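Local coordinates for protein amidase, hydantoinase/carbamoylase family (Burkholderia ambifaria, PDB 5TP4) that probably hydrolyses N-carbamoyl-L-amino acids to free amino acids as a zinc-dependent amidase of the peptidase M20 family, at residues B[21-26]-B[107-112]; B[31-36]-B[96-101]; B[41-46]-B[174-179]; B[134-137]-B[141-144]; B[147-152]-B[365-370]. All blocks are in the same frame, centred on the assembly; numbering follows the deposited sequence.

Contact 1 of 5, residues B[21-26]-B[107-112]; sequences WRSLAD and GVLAGL. With EDO (1,2-ethanediol), chain V.
Leu109 reaches across from helix 105-121 to Ser23 and Leu24 on helix 17-28, a helix-to-helix packing contact in the zinc-binding part of this M20-family fold. The Leu109 side chain leaves its helix with CG opposite the carbonyl carbon (chi1 -61°) and an extended chi2, which sends CD1 forward as the touching branch. Leu109 CD1 lies 3.5 Å from Ser23 O and 3.8 Å from Leu24 CD2; the two leucine side chains run side by side, pointing opposite ways. Trp57 of helix 45-60 touches both Ser23 and Leu109, bringing a third helix against the pair.

Ser23 holds OG between its own backbone N and carbonyl carbon (chi1 72°), from where it bonds back to Leu20 O within the helix. The same OG accepts a hydrogen bond from a water that also donates to Leu109 O, a polar bridge between segments that share no direct hydrogen bond. On another side of helix 17-28, a 1,2-ethanediol, probably from the crystallisation liquor, lies against the Trp21 indole. Its O2 gives a hydrogen bond of 3.1 Å to Trp21 O and sits over the centre of the ring system, 3.3 Å above the plane.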
# COMPACT_ATOMS: atom_id res chain seq x y z
N TRP B 21 26.32 31.54 14.30
CA TRP B 21 26.66 30.26 13.68
C TRP B 21 27.39 29.36 14.66
O TRP B 21 27.10 28.16 14.73
CB TRP B 21 27.49 30.51 12.41
CG TRP B 21 27.81 29.26 11.64
CD1 TRP B 21 28.97 28.53 11.68
CD2 TRP B 21 26.96 28.61 10.68
NE1 TRP B 21 28.88 27.47 10.81
CE2 TRP B 21 27.65 27.49 10.20
CE3 TRP B 21 25.65 28.86 10.22
CZ2 TRP B 21 27.11 26.63 9.24
CZ3 TRP B 21 25.11 28.00 9.27
CH2 TRP B 21 25.84 26.90 8.79
N ARG B 22 28.30 29.93 15.46
CA ARG B 22 28.99 29.15 16.49
C ARG B 22 28.03 28.65 17.56
O ARG B 22 28.17 27.52 18.04
CB ARG B 22 30.10 30.01 17.11
N SER B 23 27.03 29.46 17.94
CA SER B 23 26.09 28.97 18.94
C SER B 23 25.28 27.81 18.40
O SER B 23 24.97 26.86 19.13
CB SER B 23 25.17 30.11 19.42
OG SER B 23 24.21 30.48 18.45
N LEU B 24 24.94 27.86 17.12
CA LEU B 24 24.25 26.74 16.49
C LEU B 24 25.14 25.50 16.46
O LEU B 24 24.66 24.39 16.69
CB LEU B 24 23.84 27.14 15.08
CG LEU B 24 22.58 28.01 15.12
CD1 LEU B 24 22.46 28.79 13.83
CD2 LEU B 24 21.36 27.11 15.36
N ALA B 25 26.41 25.67 16.11
CA ALA B 25 27.31 24.54 16.09
C ALA B 25 27.44 23.93 17.48
O ALA B 25 27.45 22.70 17.63
CB ALA B 25 28.67 24.96 15.56
N ASP B 26 27.56 24.78 18.51
CA ASP B 26 27.71 24.30 19.87
C ASP B 26 26.45 23.58 20.34
O ASP B 26 26.54 22.52 20.98
CB ASP B 26 28.04 25.45 20.82
CG ASP B 26 29.48 25.94 20.69
OD1 ASP B 26 30.36 25.18 20.22
OD2 ASP B 26 29.75 27.09 21.07
N GLY B 107 15.47 29.42 15.62
CA GLY B 107 14.70 30.56 16.11
C GLY B 107 14.97 30.91 17.56
O GLY B 107 14.91 32.09 17.94
N VAL B 108 15.27 29.91 18.39
CA VAL B 108 15.65 30.17 19.78
C VAL B 108 16.99 30.90 19.83
O VAL B 108 17.13 31.91 20.52
CB VAL B 108 15.69 28.84 20.56
CG1 VAL B 108 16.23 29.04 22.00
CG2 VAL B 108 14.30 28.18 20.56
N LEU B 109 17.97 30.40 19.10
CA LEU B 109 19.28 31.03 19.16
C LEU B 109 19.35 32.32 18.38
O LEU B 109 20.19 33.17 18.69
CB LEU B 109 20.36 30.06 18.69
CG LEU B 109 20.46 28.78 19.55
CD1 LEU B 109 21.63 27.90 19.02
CD2 LEU B 109 20.63 29.08 21.05
N ALA B 110 18.44 32.52 17.42
CA ALA B 110 18.29 33.84 16.83
C ALA B 110 17.84 34.84 17.88
O ALA B 110 18.36 35.95 17.95
CB ALA B 110 17.29 33.79 15.67
N GLY B 111 16.91 34.45 18.75
CA GLY B 111 16.53 35.34 19.83
C GLY B 111 17.70 35.68 20.73
O GLY B 111 17.88 36.83 21.12
N LEU B 112 18.50 34.67 21.09
CA LEU B 112 19.67 34.96 21.92
C LEU B 112 20.61 35.93 21.20
O LEU B 112 21.15 36.86 21.82
CB LEU B 112 20.40 33.66 22.27
CG LEU B 112 21.74 33.82 23.02
CD1 LEU B 112 21.56 34.44 24.41
CD2 LEU B 112 22.38 32.42 23.14
C1 EDO V . 24.83 24.17 12.64
O1 EDO V . 25.49 23.12 11.92
C2 EDO V . 25.38 25.52 12.21
O2 EDO V . 26.65 25.75 12.82
O HOH W 1 22.74 32.66 19.63

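Contact 2 of 5, residues B[31-36]-B[96-101]; sequences GATPRG and QPEGGR. With EDO (1,2-ethanediol), chain C; EDO (1,2-ethanediol), chain V.
Two surface loops of the zinc-binding part of the fold meet here: the one joining helix 17-28 to helix 45-60, which makes a type I beta turn from Thr33 to Gly36, and the one between strand 87-91 and helix 105-121, which leads to the predicted zinc ligand Asp103. Glu98 extends from the second loop with CG anti to its backbone N (chi1 -177°), then bends at chi2 so that the carboxylate lies between Thr33 and Arg35. Thr33 OG1 donates over 2.7 Å to Glu98 OE2, which receives it on its syn lone pair; the hydroxyl is also hydrogen-bonded to Gly37 N.

The other carboxylate oxygen faces Arg35. Arg35 NH1 is 3.2 Å from Glu98 OE1, a salt bridge of charges alone, since OE1 lies well out of the guanidinium plane and no N-H points at it. A water links Arg35 N to Glu98 OE1, donating to the carboxylate.

Farther along, in the conformer modelled here, one of two and so provisional, Arg101 NH1 donates to Gly36 O at 2.9 Å, while Arg101 NE bonds to ethanediol O1, which lies in the guanidinium plane. Glu98 is thus held by a directed hydroxyl bond on one oxygen, whereas its pairing with Arg35 is purely electrostatic and probably tolerates movement of that exposed arginine.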
# COMPACT_ATOMS: atom_id res chain seq x y z
N GLY B 31 23.27 16.06 22.06
CA GLY B 31 22.41 15.12 21.40
C GLY B 31 22.82 14.73 20.00
O GLY B 31 22.05 14.04 19.33
N ALA B 32 24.01 15.13 19.54
CA ALA B 32 24.46 14.76 18.19
C ALA B 32 24.29 13.26 17.97
O ALA B 32 24.66 12.45 18.82
CB ALA B 32 25.94 15.14 17.98
N THR B 33 23.74 12.90 16.81
CA THR B 33 23.49 11.53 16.38
C THR B 33 24.58 11.07 15.43
O THR B 33 25.24 11.89 14.78
CB THR B 33 22.14 11.41 15.66
OG1 THR B 33 22.22 12.10 14.40
CG2 THR B 33 20.98 11.98 16.49
N PRO B 34 24.77 9.74 15.28
CA PRO B 34 25.80 9.24 14.34
C PRO B 34 25.68 9.74 12.92
O PRO B 34 26.70 9.86 12.23
CB PRO B 34 25.60 7.72 14.41
CG PRO B 34 25.03 7.47 15.78
CD PRO B 34 24.15 8.65 16.05
N ARG B 35 24.47 10.04 12.44
CA ARG B 35 24.28 10.52 11.08
C ARG B 35 24.53 12.01 10.94
O ARG B 35 24.41 12.54 9.83
CB ARG B 35 22.87 10.18 10.59
CG ARG B 35 22.63 8.68 10.37
CD ARG B 35 21.40 8.41 9.51
NE ARG B 35 20.13 8.68 10.19
CZ ARG B 35 19.37 7.74 10.76
NH1 ARG B 35 18.23 8.08 11.36
NH2 ARG B 35 19.75 6.47 10.73
N GLY B 36 24.86 12.70 12.03
CA GLY B 36 25.14 14.12 11.95
C GLY B 36 23.96 15.00 12.26
O GLY B 36 24.03 16.21 12.02
N GLN B 96 12.82 15.89 16.75
CA GLN B 96 12.39 14.55 16.36
C GLN B 96 13.44 13.53 16.80
O GLN B 96 14.55 13.90 17.21
CB GLN B 96 12.17 14.50 14.85
CG GLN B 96 10.96 15.27 14.41
CD GLN B 96 9.67 14.53 14.72
OE1 GLN B 96 9.61 13.30 14.60
NE2 GLN B 96 8.65 15.26 15.13
N PRO B 97 13.13 12.22 16.70
CA PRO B 97 14.17 11.21 16.98
C PRO B 97 15.45 11.40 16.20
O PRO B 97 16.54 11.13 16.72
CB PRO B 97 13.46 9.90 16.57
CG PRO B 97 12.05 10.16 16.91
CD PRO B 97 11.80 11.61 16.55
N GLU B 98 15.35 11.82 14.95
CA GLU B 98 16.50 12.14 14.11
C GLU B 98 16.27 13.55 13.57
O GLU B 98 15.83 13.72 12.43
CB GLU B 98 16.67 11.10 13.01
CG GLU B 98 17.88 11.32 12.14
CD GLU B 98 19.19 11.15 12.89
OE1 GLU B 98 19.38 10.12 13.57
OE2 GLU B 98 20.03 12.07 12.79
N GLY B 99 16.58 14.56 14.39
CA GLY B 99 16.27 15.93 14.03
C GLY B 99 17.42 16.60 13.28
O GLY B 99 18.56 16.15 13.28
N GLY B 100 17.08 17.68 12.58
CA GLY B 100 18.11 18.48 11.95
C GLY B 100 18.73 19.48 12.92
O GLY B 100 18.26 19.70 14.03
N ARG B 101 19.84 20.06 12.46
CA ARG B 101 20.60 21.00 13.27
C ARG B 101 20.03 22.41 13.25
O ARG B 101 20.57 23.28 13.94
CB ARG B 101 22.06 21.00 12.80
CG ARG B 101 22.75 19.66 13.04
CD ARG B 101 24.24 19.68 12.66
NE ARG B 101 24.44 20.33 11.36
CZ ARG B 101 24.28 19.73 10.19
NH1 ARG B 101 23.91 18.46 10.13
NH2 ARG B 101 24.49 20.41 9.07
C1 EDO C . 25.15 15.18 25.00
O1 EDO C . 25.02 13.98 25.76
C2 EDO C . 25.98 14.91 23.74
O2 EDO C . 25.34 13.86 23.03
C1 EDO V . 24.83 24.17 12.64
O1 EDO V . 25.49 23.12 11.92
C2 EDO V . 25.38 25.52 12.21
O2 EDO V . 26.65 25.75 12.82
O HOH W 2 21.99 8.87 13.47

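Contact 3 of 5, residues B[41-46]-B[174-179]; sequences LALTDD and AALDAC. With EDO (1,2-ethanediol), chain C.
The chain from Leu41 to Thr44 makes a type II beta turn, closed by Thr44 N to Leu41 O at 3.1 Å, and runs straight into helix 45-60; the partner, 174-179, is the last part of helix 172-179. Leu43 occupies the third turn position with a positive phi of 67°, and its CA comes within 5.8 Å of Cys179 CA. Thr44 is the N-cap of the new helix. Its OG1 donates to Leu41 O over 2.6 Å, in the carbonyl plane and on a lone pair, so that carbonyl takes two bonds from the same residue.

Across the contact everything centres on Leu43, whose buried side chain points at the helix. Leu43 CB meets Ala175 CB at 3.9 Å, and Leu43 CD1 presses on Leu176 CD2 at 3.6 Å. With CG opposite the carbonyl carbon (chi1 -51°) and chi2 extended, both methyls meet Leu176 CD2, and Leu43 CD2 is also 4.2 Å from Cys179 SG, a sulfur tied to Cys181 in a disulfide. Although Leu176 starts out pointing away from the turn, its CD2 still comes round to Leu43. No direct hydrogen bond joins the segments, but a water donates to Asp45 OD1 and, weakly, to Ala178 O.

Asp47, in the first turn of helix 45-60, accepts from Leu43 N and so helps to fix the turn against its helix. Arg141, in the loop between strand 129-133 and helix 147-153, touches Leu43, Thr44 and Ala175, bringing that loop against both the start of helix 45-60 and the side of helix 172-179.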
# COMPACT_ATOMS: atom_id res chain seq x y z
N LEU B 41 14.96 14.58 22.37
CA LEU B 41 13.53 14.36 22.60
C LEU B 41 13.07 15.08 23.86
O LEU B 41 13.76 15.09 24.88
CB LEU B 41 13.25 12.86 22.68
CG LEU B 41 13.23 12.17 21.31
CD1 LEU B 41 13.35 10.66 21.44
CD2 LEU B 41 11.96 12.54 20.59
N ALA B 42 11.89 15.70 23.78
CA ALA B 42 11.39 16.55 24.85
C ALA B 42 11.53 15.90 26.23
O ALA B 42 11.10 14.76 26.45
CB ALA B 42 9.93 16.91 24.56
N LEU B 43 12.14 16.64 27.14
CA LEU B 43 12.27 16.31 28.57
C LEU B 43 13.14 15.09 28.86
O LEU B 43 13.14 14.61 30.00
CB LEU B 43 10.89 16.14 29.23
CG LEU B 43 9.99 17.35 28.92
CD1 LEU B 43 8.62 17.22 29.63
CD2 LEU B 43 10.63 18.69 29.31
N THR B 44 13.90 14.60 27.89
CA THR B 44 14.95 13.65 28.17
C THR B 44 16.17 14.39 28.70
O THR B 44 16.22 15.62 28.69
CB THR B 44 15.33 12.85 26.93
OG1 THR B 44 15.79 13.75 25.91
CG2 THR B 44 14.13 12.05 26.41
N ASP B 45 17.15 13.61 29.17
CA ASP B 45 18.41 14.19 29.65
C ASP B 45 19.05 15.12 28.61
O ASP B 45 19.51 16.21 28.95
CB ASP B 45 19.40 13.09 30.04
CG ASP B 45 19.06 12.42 31.36
OD1 ASP B 45 18.26 12.96 32.14
OD2 ASP B 45 19.63 11.34 31.63
N ASP B 46 19.07 14.71 27.33
CA ASP B 46 19.67 15.59 26.32
C ASP B 46 18.85 16.84 26.06
O ASP B 46 19.43 17.90 25.80
CB ASP B 46 19.93 14.82 25.02
CG ASP B 46 21.20 14.00 25.09
OD1 ASP B 46 22.14 14.43 25.82
OD2 ASP B 46 21.28 12.93 24.44
N ALA B 174 5.70 13.70 35.32
CA ALA B 174 6.84 12.95 35.83
C ALA B 174 8.12 13.30 35.08
O ALA B 174 9.19 13.41 35.68
CB ALA B 174 6.56 11.44 35.73
N ALA B 175 8.01 13.50 33.76
CA ALA B 175 9.21 13.82 32.97
C ALA B 175 9.72 15.22 33.30
O ALA B 175 10.93 15.46 33.29
CB ALA B 175 8.92 13.68 31.48
N LEU B 176 8.80 16.16 33.55
CA LEU B 176 9.21 17.49 34.01
C LEU B 176 9.98 17.39 35.32
O LEU B 176 11.00 18.07 35.51
CB LEU B 176 8.00 18.41 34.17
CG LEU B 176 7.30 18.89 32.90
CD1 LEU B 176 5.96 19.61 33.23
CD2 LEU B 176 8.22 19.81 32.10
N ASP B 177 9.49 16.55 36.24
CA ASP B 177 10.17 16.39 37.53
C ASP B 177 11.55 15.78 37.35
O ASP B 177 12.51 16.19 38.01
CB ASP B 177 9.33 15.53 38.47
CG ASP B 177 8.07 16.24 38.94
OD1 ASP B 177 8.03 17.48 38.92
OD2 ASP B 177 7.11 15.54 39.32
N ALA B 178 11.68 14.81 36.45
CA ALA B 178 12.98 14.21 36.16
C ALA B 178 13.93 15.22 35.52
O ALA B 178 15.14 15.21 35.80
CB ALA B 178 12.81 13.00 35.25
N CYS B 179 13.39 16.09 34.65
CA CYS B 179 14.13 17.17 34.00
C CYS B 179 14.52 18.27 34.98
O CYS B 179 15.49 18.99 34.74
CB CYS B 179 13.26 17.74 32.87
SG CYS B 179 13.68 19.40 32.17
C1 EDO C . 25.15 15.18 25.00
O1 EDO C . 25.02 13.98 25.76
C2 EDO C . 25.98 14.91 23.74
O2 EDO C . 25.34 13.86 23.03
O HOH W 3 17.27 15.53 33.19

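Contact 4 of 5, residues B[134-137]-B[141-144]; sequences WTNE and RFAP
Asn136 carries the hydrogen bonding of this contact, which lies within the single loop between strand 129-133 and helix 147-153. The same loop bears Glu137 and Glu138, zinc ligands in this protein, though neither carries a metal in this chain. With CG anti to its backbone N (chi1 -163°), the side-chain amide reaches Phe142. Asn136 ND2 donates to Phe142 O over 2.9 Å, nearly straight at 167°; the acceptor lies close to the amide plane, yet the donor stands well above the plane of the carbonyl. Pro144 O, on the residue that follows a cis peptide bond, is also close to Asn136 ND2 at 3.1 Å. The other end of the amide is tied through water, which donates to Asn136 OD1 at 2.7 Å and accepts from Arg141 N.

Contact with the ring is slighter. Asn136 OD1 lies in the plane of the Phe142 ring at its edge, 3.8 Å from Phe142 CD2, with amide and ring planes 67° apart. Over one face of that ring runs the extended chain of Arg141, with CG 3.6 Å above the plane, on its way to a salt bridge with Asp166.

Backbone bonds link Thr135 with Gly148 and Asn136 with Leu147, joining the loop to the start of helix 147-153, while Phe142 rests on Leu172 and Ala175 of helix 172-179.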
# COMPACT_ATOMS: atom_id res chain seq x y z
N TRP B 134 9.55 26.48 23.63
CA TRP B 134 8.32 25.84 24.10
C TRP B 134 8.53 24.35 24.30
O TRP B 134 9.20 23.69 23.50
CB TRP B 134 7.20 26.05 23.09
CG TRP B 134 6.92 27.48 22.71
CD1 TRP B 134 7.32 28.15 21.56
CD2 TRP B 134 6.16 28.41 23.48
NE1 TRP B 134 6.83 29.45 21.60
CE2 TRP B 134 6.14 29.63 22.77
CE3 TRP B 134 5.52 28.34 24.72
CZ2 TRP B 134 5.47 30.77 23.24
CZ3 TRP B 134 4.86 29.46 25.20
CH2 TRP B 134 4.84 30.67 24.46
N THR B 135 7.92 23.82 25.36
CA THR B 135 8.02 22.38 25.64
C THR B 135 7.37 21.54 24.55
O THR B 135 6.26 21.84 24.09
CB THR B 135 7.35 22.07 26.98
OG1 THR B 135 8.06 22.74 28.03
CG2 THR B 135 7.31 20.57 27.25
N ASN B 136 8.05 20.44 24.18
CA ASN B 136 7.46 19.38 23.34
C ASN B 136 6.75 19.94 22.11
O ASN B 136 5.61 19.59 21.80
CB ASN B 136 6.49 18.52 24.15
CG ASN B 136 6.17 17.19 23.48
OD1 ASN B 136 6.97 16.26 23.52
ND2 ASN B 136 4.97 17.07 22.90
N GLU B 137 7.45 20.80 21.36
CA GLU B 137 6.87 21.26 20.10
C GLU B 137 6.71 20.10 19.11
O GLU B 137 5.75 20.08 18.33
CB GLU B 137 7.75 22.36 19.48
CG GLU B 137 7.23 22.92 18.13
CD GLU B 137 7.57 22.05 16.93
OE1 GLU B 137 8.39 21.13 17.06
OE2 GLU B 137 7.01 22.29 15.84
N ARG B 141 7.70 12.45 21.52
CA ARG B 141 7.66 11.69 22.76
C ARG B 141 6.29 11.75 23.40
O ARG B 141 5.78 10.73 23.87
CB ARG B 141 8.71 12.21 23.74
CG ARG B 141 8.70 11.43 25.05
CD ARG B 141 9.82 11.81 25.96
NE ARG B 141 9.70 11.07 27.22
CZ ARG B 141 10.28 11.43 28.35
NH1 ARG B 141 11.05 12.52 28.40
NH2 ARG B 141 10.10 10.70 29.45
N PHE B 142 5.67 12.92 23.41
CA PHE B 142 4.33 13.13 23.94
C PHE B 142 3.46 13.73 22.86
O PHE B 142 3.93 14.49 22.02
CB PHE B 142 4.34 14.07 25.16
CG PHE B 142 5.19 13.57 26.32
CD1 PHE B 142 4.68 12.64 27.23
CD2 PHE B 142 6.48 14.07 26.53
CE1 PHE B 142 5.46 12.20 28.32
CE2 PHE B 142 7.25 13.64 27.60
CZ PHE B 142 6.74 12.70 28.49
N ALA B 143 2.16 13.42 22.90
CA ALA B 143 1.20 14.10 22.06
C ALA B 143 0.50 15.20 22.84
O ALA B 143 0.26 15.06 24.04
CB ALA B 143 0.15 13.11 21.52
N PRO B 144 0.14 16.32 22.20
CA PRO B 144 0.29 16.62 20.78
C PRO B 144 1.57 17.36 20.43
O PRO B 144 2.36 17.73 21.30
CB PRO B 144 -0.90 17.54 20.50
CG PRO B 144 -0.97 18.36 21.79
CD PRO B 144 -0.62 17.38 22.90
O HOH W 4 8.29 15.25 21.38

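Contact 5 of 5, residues B[147-152]-B[365-370]; sequences LGSAVF and GHDAIL
Ser149 and Leu370 lose the most surface to this contact, with Asp367 next, where the first turn of helix 147-153 meets the start of helix 367-372 beside the zinc site. Ser149 places OG between its backbone N and carbonyl carbon (chi1 53°), facing the other segment. From there Ser149 OG donates to Asp367 OD1 over 2.6 Å, arriving on the anti lone pair of OD1, the one away from OD2. A water donates to Asp367 OD1, also at 2.6 Å, and accepts from Ser149 N, so the serine holds this oxygen both directly and through water.

Leu370, one turn further on, packs beside the polar pair. Leu370 CB lies 3.8 Å from Ser149 OG, and Leu370 CD1 comes to 3.8 Å from Ala150 CA and 3.9 Å from Ala150 CB, so the leucine covers one flank of the serine.

Asp367 also touches Glu137, a zinc ligand of this protein that carries no metal in this chain, and its side chain is about 7 Å from the bound zinc ion. The two bonds on OD1 probably fix the rotation of the carboxylate; Ser149 would then orient Asp367, itself behind the ligands, from one layer further out.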
# COMPACT_ATOMS: atom_id res chain seq x y z
N LEU B 147 2.74 21.17 22.15
CA LEU B 147 2.09 20.97 23.44
C LEU B 147 2.29 22.17 24.35
O LEU B 147 1.34 22.68 24.95
CB LEU B 147 2.64 19.68 24.07
CG LEU B 147 2.08 19.25 25.43
CD1 LEU B 147 2.30 17.73 25.62
CD2 LEU B 147 2.72 20.04 26.59
N GLY B 148 3.53 22.64 24.47
CA GLY B 148 3.82 23.74 25.38
C GLY B 148 3.13 25.04 24.98
O GLY B 148 2.57 25.74 25.82
N SER B 149 3.16 25.38 23.69
CA SER B 149 2.48 26.60 23.27
C SER B 149 0.96 26.43 23.31
O SER B 149 0.25 27.39 23.63
CB SER B 149 2.94 27.03 21.87
OG SER B 149 2.80 25.95 20.95
N ALA B 150 0.44 25.23 23.03
CA ALA B 150 -1.00 25.00 23.21
C ALA B 150 -1.42 25.22 24.67
O ALA B 150 -2.51 25.76 24.92
CB ALA B 150 -1.38 23.59 22.76
N VAL B 151 -0.60 24.79 25.63
CA VAL B 151 -0.95 25.05 27.04
C VAL B 151 -0.85 26.54 27.34
O VAL B 151 -1.74 27.11 27.99
CB VAL B 151 -0.06 24.21 27.99
CG1 VAL B 151 -0.32 24.59 29.47
CG2 VAL B 151 -0.36 22.72 27.79
N PHE B 152 0.20 27.20 26.85
CA PHE B 152 0.35 28.64 27.05
C PHE B 152 -0.87 29.42 26.54
O PHE B 152 -1.34 30.36 27.20
CB PHE B 152 1.62 29.13 26.35
CG PHE B 152 1.89 30.59 26.55
CD1 PHE B 152 2.66 31.03 27.61
CD2 PHE B 152 1.41 31.53 25.62
CE1 PHE B 152 2.92 32.40 27.77
CE2 PHE B 152 1.68 32.89 25.78
CZ PHE B 152 2.42 33.32 26.85
N GLY B 365 3.42 22.84 10.79
CA GLY B 365 3.07 23.42 12.07
C GLY B 365 4.28 24.02 12.77
O GLY B 365 5.42 23.59 12.59
N HIS B 366 4.01 25.06 13.56
CA HIS B 366 5.01 25.71 14.40
C HIS B 366 4.28 26.21 15.62
O HIS B 366 3.06 26.40 15.60
CB HIS B 366 5.67 26.91 13.72
CG HIS B 366 6.35 26.54 12.44
ND1 HIS B 366 7.49 25.77 12.41
CD2 HIS B 366 6.00 26.77 11.15
CE1 HIS B 366 7.83 25.56 11.15
NE2 HIS B 366 6.95 26.15 10.37
N ASP B 367 5.05 26.48 16.67
CA ASP B 367 4.44 27.14 17.83
C ASP B 367 3.76 28.45 17.44
O ASP B 367 2.75 28.81 18.04
CB ASP B 367 5.51 27.38 18.88
CG ASP B 367 6.02 26.08 19.49
OD1 ASP B 367 5.21 25.32 20.10
OD2 ASP B 367 7.25 25.79 19.36
N ALA B 368 4.31 29.17 16.45
CA ALA B 368 3.67 30.39 15.97
C ALA B 368 2.22 30.19 15.57
O ALA B 368 1.41 31.11 15.72
CB ALA B 368 4.44 30.97 14.78
N ILE B 369 1.87 29.01 15.05
CA ILE B 369 0.48 28.74 14.66
C ILE B 369 -0.46 28.88 15.86
O ILE B 369 -1.55 29.50 15.77
CB ILE B 369 0.36 27.33 14.04
CG1 ILE B 369 1.15 27.27 12.74
CG2 ILE B 369 -1.13 27.00 13.81
CD1 ILE B 369 0.68 28.23 11.67
N LEU B 370 -0.07 28.28 16.98
CA LEU B 370 -0.87 28.37 18.20
C LEU B 370 -0.89 29.80 18.73
O LEU B 370 -1.94 30.29 19.16
CB LEU B 370 -0.32 27.43 19.27
CG LEU B 370 -0.64 25.93 19.20
CD1 LEU B 370 -2.07 25.64 19.57
CD2 LEU B 370 -0.27 25.29 17.82
O HOH W 5 5.17 23.62 22.13

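How the contacts relate
Contacts 4 and 5 sit closest together, their centres about 9 Å apart, and Trp134 of the first packs on Asp367 of the second. The centres of contacts 3 and 4 are about 11 Å apart, and Ala42 O of contact 3 probably accepts from Arg141 of contact 4. Contact 2 touches both contact 3 and contact 1, sharing one ethanediol with each. Along the chain, contact 2 is nested within contact 1 and contact 4 within contact 3, whereas contact 3 crosses contacts 1, 2 and 5. Segments distant in sequence thus tie together the part of the fold that holds the zinc site, with contact 5 bringing in helix 367-372 from late in the chain.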